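Local structure of alpha-1,3-glucanase (Streptomyces thermodiastaticus, 7C7D) at residues Thr142-Pro154 / Val293-Pro305. The protein probably hydrolyses the alpha-1,3-glucosidic linkages of alpha-1,3-glucan as a thermostable glycosidase of family GH87. Sequence-based numbering, arbitrary orientation.
Sequences TSKYSYVDTGWIP and VIGEVTERVDSSP
Tyr145 OH and Lys144 NZ close on one oxygen, OE1 of Glu296, where the loop after strand 133-142 of the N-terminal beta domain meets a loop leaving strand 292-294 of the right-handed parallel beta-helix. The hydroxyl donates over 2.6 Å to OE1 on its syn side, tilted 23° out of the carboxylate plane; the ammonium forms a 2.9 Å salt bridge from the opposite face. Lys144 CG lies over the centre of the Tyr145 ring, and the extended chain beyond it carries NZ to OE1. A phenylalanine in place of Tyr145 would probably take one of these two donors from OE1 and cost water 2, held by Gly295 O, its weak bond to the hydroxyl. Next along the interface, Thr298 CG2 lies 3.2 Å from Lys144 O, and water 3 bridges Asp149 O to Arg300 N. Farther on, the indole of Trp152, its face backed by Thr150 and Ile153, sets CZ2 3.6 Å from Arg300 CD, with the guanidinium plane nearly perpendicular (88°). Ile153 CD1 sits over one guanidinium face, near NH1, which Asp376 salt-bridges. With CG trans to the amide nitrogen (chi1 -177°) and the chain straight to NE, Arg300 reaches Asp302, whose OD1 takes the NE-H through its syn lone pair at 2.9 Å.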
loop_
_atom_site.group_PDB
_atom_site.type_symbol
_atom_site.label_atom_id
_atom_site.label_comp_id
_atom_site.label_asym_id
_atom_site.label_seq_id
_atom_site.Cartn_x
_atom_site.Cartn_y
_atom_site.Cartn_z
ATOM N N THR A 142 1.725 -20.708 -2.951
ATOM C CA THR A 142 0.460 -21.062 -3.570
ATOM C C THR A 142 -0.011 -19.947 -4.487
ATOM O O THR A 142 0.419 -18.796 -4.382
ATOM C CB THR A 142 -0.616 -21.373 -2.522
ATOM O OG1 THR A 142 -1.815 -21.792 -3.187
ATOM C CG2 THR A 142 -0.908 -20.144 -1.664
ATOM N N SER A 143 -0.911 -20.325 -5.397
ATOM C CA SER A 143 -1.632 -19.401 -6.259
ATOM C C SER A 143 -3.032 -19.106 -5.743
ATOM O O SER A 143 -3.752 -18.314 -6.363
ATOM C CB SER A 143 -1.719 -19.957 -7.683
ATOM O OG SER A 143 -2.353 -21.231 -7.683
ATOM N N LYS A 144 -3.410 -19.691 -4.601
ATOM C CA LYS A 144 -4.779 -19.599 -4.107
ATOM C C LYS A 144 -5.231 -18.154 -3.930
ATOM O O LYS A 144 -6.380 -17.819 -4.237
ATOM C CB LYS A 144 -4.898 -20.365 -2.786
ATOM C CG LYS A 144 -6.230 -20.151 -2.082
ATOM C CD LYS A 144 -6.315 -20.919 -0.779
ATOM C CE LYS A 144 -7.686 -20.727 -0.148
ATOM N NZ LYS A 144 -7.823 -21.447 1.139
ATOM N N TYR A 145 -4.348 -17.287 -3.441
ATOM C CA TYR A 145 -4.701 -15.909 -3.123
ATOM C C TYR A 145 -4.393 -14.950 -4.257
ATOM O O TYR A 145 -4.535 -13.732 -4.081
ATOM C CB TYR A 145 -4.001 -15.465 -1.836
ATOM C CG TYR A 145 -4.169 -16.468 -0.731
ATOM C CD1 TYR A 145 -5.367 -16.566 -0.039
ATOM C CD2 TYR A 145 -3.143 -17.337 -0.392
ATOM C CE1 TYR A 145 -5.534 -17.497 0.967
ATOM C CE2 TYR A 145 -3.297 -18.271 0.612
ATOM C CZ TYR A 145 -4.495 -18.350 1.287
ATOM O OH TYR A 145 -4.642 -19.280 2.288
ATOM N N SER A 146 -3.979 -15.469 -5.408
ATOM C CA SER A 146 -3.482 -14.689 -6.527
ATOM C C SER A 146 -4.385 -14.878 -7.741
ATOM O O SER A 146 -5.283 -15.724 -7.749
ATOM C CB SER A 146 -2.046 -15.112 -6.866
ATOM O OG SER A 146 -1.173 -14.885 -5.767
ATOM N N TYR A 147 -4.129 -14.073 -8.779
ATOM C CA TYR A 147 -4.843 -14.133 -10.055
ATOM C C TYR A 147 -6.292 -13.693 -9.892
ATOM O O TYR A 147 -7.225 -14.511 -9.889
ATOM C CB TYR A 147 -4.718 -15.511 -10.721
ATOM C CG TYR A 147 -3.279 -15.918 -10.929
ATOM C CD1 TYR A 147 -2.578 -15.515 -12.058
ATOM C CD2 TYR A 147 -2.613 -16.682 -9.984
ATOM C CE1 TYR A 147 -1.247 -15.874 -12.244
ATOM C CE2 TYR A 147 -1.288 -17.041 -10.157
ATOM C CZ TYR A 147 -0.616 -16.645 -11.291
ATOM O OH TYR A 147 0.699 -16.992 -11.471
ATOM N N VAL A 148 -6.469 -12.385 -9.753
ATOM C CA VAL A 148 -7.738 -11.760 -9.416
ATOM C C VAL A 148 -8.229 -10.993 -10.632
ATOM O O VAL A 148 -7.484 -10.195 -11.217
ATOM C CB VAL A 148 -7.566 -10.818 -8.210
ATOM C CG1 VAL A 148 -8.837 -10.031 -7.948
ATOM C CG2 VAL A 148 -7.137 -11.602 -6.978
ATOM N N ASP A 149 -9.484 -11.225 -11.003
ATOM C CA ASP A 149 -10.150 -10.476 -12.054
ATOM C C ASP A 149 -11.105 -9.467 -11.431
ATOM O O ASP A 149 -11.802 -9.772 -10.455
ATOM C CB ASP A 149 -10.961 -11.416 -12.945
ATOM C CG ASP A 149 -10.107 -12.143 -13.955
ATOM O OD1 ASP A 149 -9.009 -11.645 -14.272
ATOM O OD2 ASP A 149 -10.542 -13.210 -14.437
ATOM N N THR A 150 -11.130 -8.261 -11.999
ATOM C CA THR A 150 -12.099 -7.226 -11.635
ATOM C C THR A 150 -12.650 -6.623 -12.930
ATOM O O THR A 150 -12.329 -5.490 -13.293
ATOM C CB THR A 150 -11.472 -6.156 -10.731
ATOM O OG1 THR A 150 -10.372 -5.535 -11.409
ATOM C CG2 THR A 150 -10.978 -6.759 -9.416
ATOM N N GLY A 151 -13.488 -7.395 -13.626
ATOM C CA GLY A 151 -14.001 -6.976 -14.920
ATOM C C GLY A 151 -14.864 -5.732 -14.880
ATOM O O GLY A 151 -15.054 -5.086 -15.918
ATOM N N TRP A 152 -15.394 -5.380 -13.708
ATOM C CA TRP A 152 -16.221 -4.188 -13.574
ATOM C C TRP A 152 -15.401 -2.907 -13.469
ATOM O O TRP A 152 -15.981 -1.818 -13.495
ATOM C CB TRP A 152 -17.124 -4.308 -12.345
ATOM C CG TRP A 152 -16.361 -4.194 -11.063
ATOM C CD1 TRP A 152 -16.087 -3.050 -10.370
ATOM C CD2 TRP A 152 -15.754 -5.262 -10.331
ATOM N NE1 TRP A 152 -15.354 -3.342 -9.247
ATOM C CE2 TRP A 152 -15.135 -4.694 -9.200
ATOM C CE3 TRP A 152 -15.677 -6.645 -10.520
ATOM C CZ2 TRP A 152 -14.449 -5.459 -8.261
ATOM C CZ3 TRP A 152 -14.992 -7.404 -9.585
ATOM C CH2 TRP A 152 -14.389 -6.809 -8.471
ATOM N N ILE A 153 -14.084 -3.014 -13.329
ATOM C CA ILE A 153 -13.201 -1.846 -13.293
ATOM C C ILE A 153 -12.696 -1.614 -14.707
ATOM O O ILE A 153 -11.886 -2.417 -15.208
ATOM C CB ILE A 153 -12.038 -2.056 -12.314
ATOM C CG1 ILE A 153 -12.575 -2.291 -10.902
ATOM C CG2 ILE A 153 -11.107 -0.851 -12.335
ATOM C CD1 ILE A 153 -11.499 -2.360 -9.838
ATOM N N PRO A 154 -13.134 -0.556 -15.393
ATOM C CA PRO A 154 -12.748 -0.362 -16.795
ATOM C C PRO A 154 -11.241 -0.243 -16.948
ATOM O O PRO A 154 -10.584 0.536 -16.252
ATOM C CB PRO A 154 -13.455 0.941 -17.180
ATOM C CG PRO A 154 -14.607 1.045 -16.236
ATOM C CD PRO A 154 -14.150 0.416 -14.951
ATOM N N VAL A 293 -3.998 -10.937 11.701
ATOM C CA VAL A 293 -5.297 -11.327 11.154
ATOM C C VAL A 293 -5.057 -11.683 9.700
ATOM O O VAL A 293 -4.712 -10.814 8.886
ATOM C CB VAL A 293 -6.370 -10.240 11.297
ATOM C CG1 VAL A 293 -7.671 -10.705 10.656
ATOM C CG2 VAL A 293 -6.584 -9.902 12.762
ATOM N N ILE A 294 -5.198 -12.966 9.384
ATOM C CA ILE A 294 -4.919 -13.503 8.061
ATOM C C ILE A 294 -6.185 -14.192 7.577
ATOM O O ILE A 294 -6.662 -15.145 8.209
ATOM C CB ILE A 294 -3.720 -14.462 8.081
ATOM C CG1 ILE A 294 -2.499 -13.776 8.709
ATOM C CG2 ILE A 294 -3.415 -14.952 6.680
ATOM C CD1 ILE A 294 -1.259 -14.647 8.756
ATOM N N GLY A 295 -6.740 -13.700 6.473
ATOM C CA GLY A 295 -7.979 -14.222 5.941
ATOM C C GLY A 295 -7.743 -15.292 4.896
ATOM O O GLY A 295 -6.642 -15.825 4.734
ATOM N N GLU A 296 -8.822 -15.618 4.186
ATOM C CA GLU A 296 -8.796 -16.566 3.078
ATOM C C GLU A 296 -9.426 -15.942 1.842
ATOM O O GLU A 296 -9.985 -16.641 0.996
ATOM C CB GLU A 296 -9.478 -17.883 3.450
ATOM C CG GLU A 296 -8.797 -18.611 4.598
ATOM C CD GLU A 296 -7.405 -19.126 4.247
ATOM O OE1 GLU A 296 -7.156 -19.417 3.057
ATOM O OE2 GLU A 296 -6.557 -19.243 5.159
ATOM N N VAL A 297 -9.327 -14.623 1.720
ATOM C CA VAL A 297 -9.970 -13.908 0.625
ATOM C C VAL A 297 -9.147 -14.097 -0.641
ATOM O O VAL A 297 -7.932 -13.847 -0.655
ATOM C CB VAL A 297 -10.134 -12.421 0.979
ATOM C CG1 VAL A 297 -10.710 -11.658 -0.200
ATOM C CG2 VAL A 297 -11.021 -12.269 2.211
ATOM N N THR A 298 -9.799 -14.563 -1.702
ATOM C CA THR A 298 -9.133 -14.831 -2.968
ATOM C C THR A 298 -9.728 -14.028 -4.114
ATOM O O THR A 298 -9.297 -14.186 -5.261
ATOM C CB THR A 298 -9.191 -16.327 -3.301
ATOM O OG1 THR A 298 -10.538 -16.674 -3.625
ATOM C CG2 THR A 298 -8.742 -17.166 -2.110
ATOM N N GLU A 299 -10.699 -13.168 -3.836
ATOM C CA GLU A 299 -11.371 -12.413 -4.876
ATOM C C GLU A 299 -11.756 -11.065 -4.294
ATOM O O GLU A 299 -11.618 -10.824 -3.096
ATOM C CB GLU A 299 -12.613 -13.150 -5.367
ATOM C CG GLU A 299 -13.596 -13.421 -4.261
ATOM C CD GLU A 299 -14.514 -14.573 -4.571
ATOM O OE1 GLU A 299 -14.801 -14.812 -5.765
ATOM O OE2 GLU A 299 -14.940 -15.243 -3.615
ATOM N N ARG A 300 -12.260 -10.191 -5.156
ATOM C CA ARG A 300 -12.740 -8.881 -4.741
ATOM C C ARG A 300 -14.245 -8.834 -4.963
ATOM O O ARG A 300 -14.709 -8.754 -6.106
ATOM C CB ARG A 300 -12.027 -7.774 -5.508
ATOM C CG ARG A 300 -12.443 -6.404 -5.055
ATOM C CD ARG A 300 -11.727 -5.364 -5.844
ATOM N NE ARG A 300 -12.202 -4.037 -5.502
ATOM C CZ ARG A 300 -11.551 -2.926 -5.815
ATOM N NH1 ARG A 300 -10.405 -2.999 -6.477
ATOM N NH2 ARG A 300 -12.047 -1.753 -5.463
ATOM N N VAL A 301 -15.000 -8.903 -3.872
ATOM C CA VAL A 301 -16.453 -8.782 -3.884
ATOM C C VAL A 301 -16.773 -7.452 -3.214
ATOM O O VAL A 301 -16.737 -7.335 -1.983
ATOM C CB VAL A 301 -17.134 -9.953 -3.163
ATOM C CG1 VAL A 301 -18.652 -9.852 -3.289
ATOM C CG2 VAL A 301 -16.638 -11.285 -3.716
ATOM N N ASP A 302 -17.079 -6.433 -4.020
ATOM C CA ASP A 302 -17.164 -5.083 -3.477
ATOM C C ASP A 302 -18.262 -4.955 -2.430
ATOM O O ASP A 302 -18.114 -4.189 -1.471
ATOM C CB ASP A 302 -17.325 -4.058 -4.601
ATOM C CG ASP A 302 -15.994 -3.677 -5.228
ATOM O OD1 ASP A 302 -14.944 -3.940 -4.598
ATOM O OD2 ASP A 302 -15.994 -3.108 -6.341
ATOM N N SER A 303 -19.340 -5.728 -2.566
ATOM C CA SER A 303 -20.470 -5.652 -1.647
ATOM C C SER A 303 -20.277 -6.467 -0.371
ATOM O O SER A 303 -21.153 -6.430 0.500
ATOM C CB SER A 303 -21.751 -6.109 -2.351
ATOM O OG SER A 303 -21.626 -7.444 -2.819
ATOM N N SER A 304 -19.171 -7.199 -0.234
ATOM C CA SER A 304 -18.959 -8.048 0.928
ATOM C C SER A 304 -17.889 -7.459 1.834
ATOM O O SER A 304 -16.799 -7.119 1.356
ATOM C CB SER A 304 -18.541 -9.454 0.490
ATOM O OG SER A 304 -18.677 -10.361 1.567
ATOM N N PRO A 305 -18.147 -7.329 3.142
ATOM C CA PRO A 305 -17.177 -6.710 4.065
ATOM C C PRO A 305 -16.095 -7.692 4.505
ATOM O O PRO A 305 -15.931 -7.978 5.686
ATOM C CB PRO A 305 -18.077 -6.284 5.231
ATOM C CG PRO A 305 -19.130 -7.359 5.271
ATOM C CD PRO A 305 -19.415 -7.667 3.818
HETATM O O HOH W 1 -7.887 -16.650 -6.412
HETATM O O HOH W 2 -4.160 -17.223 4.392
HETATM O O HOH W 3 -12.432 -10.963 -7.957
#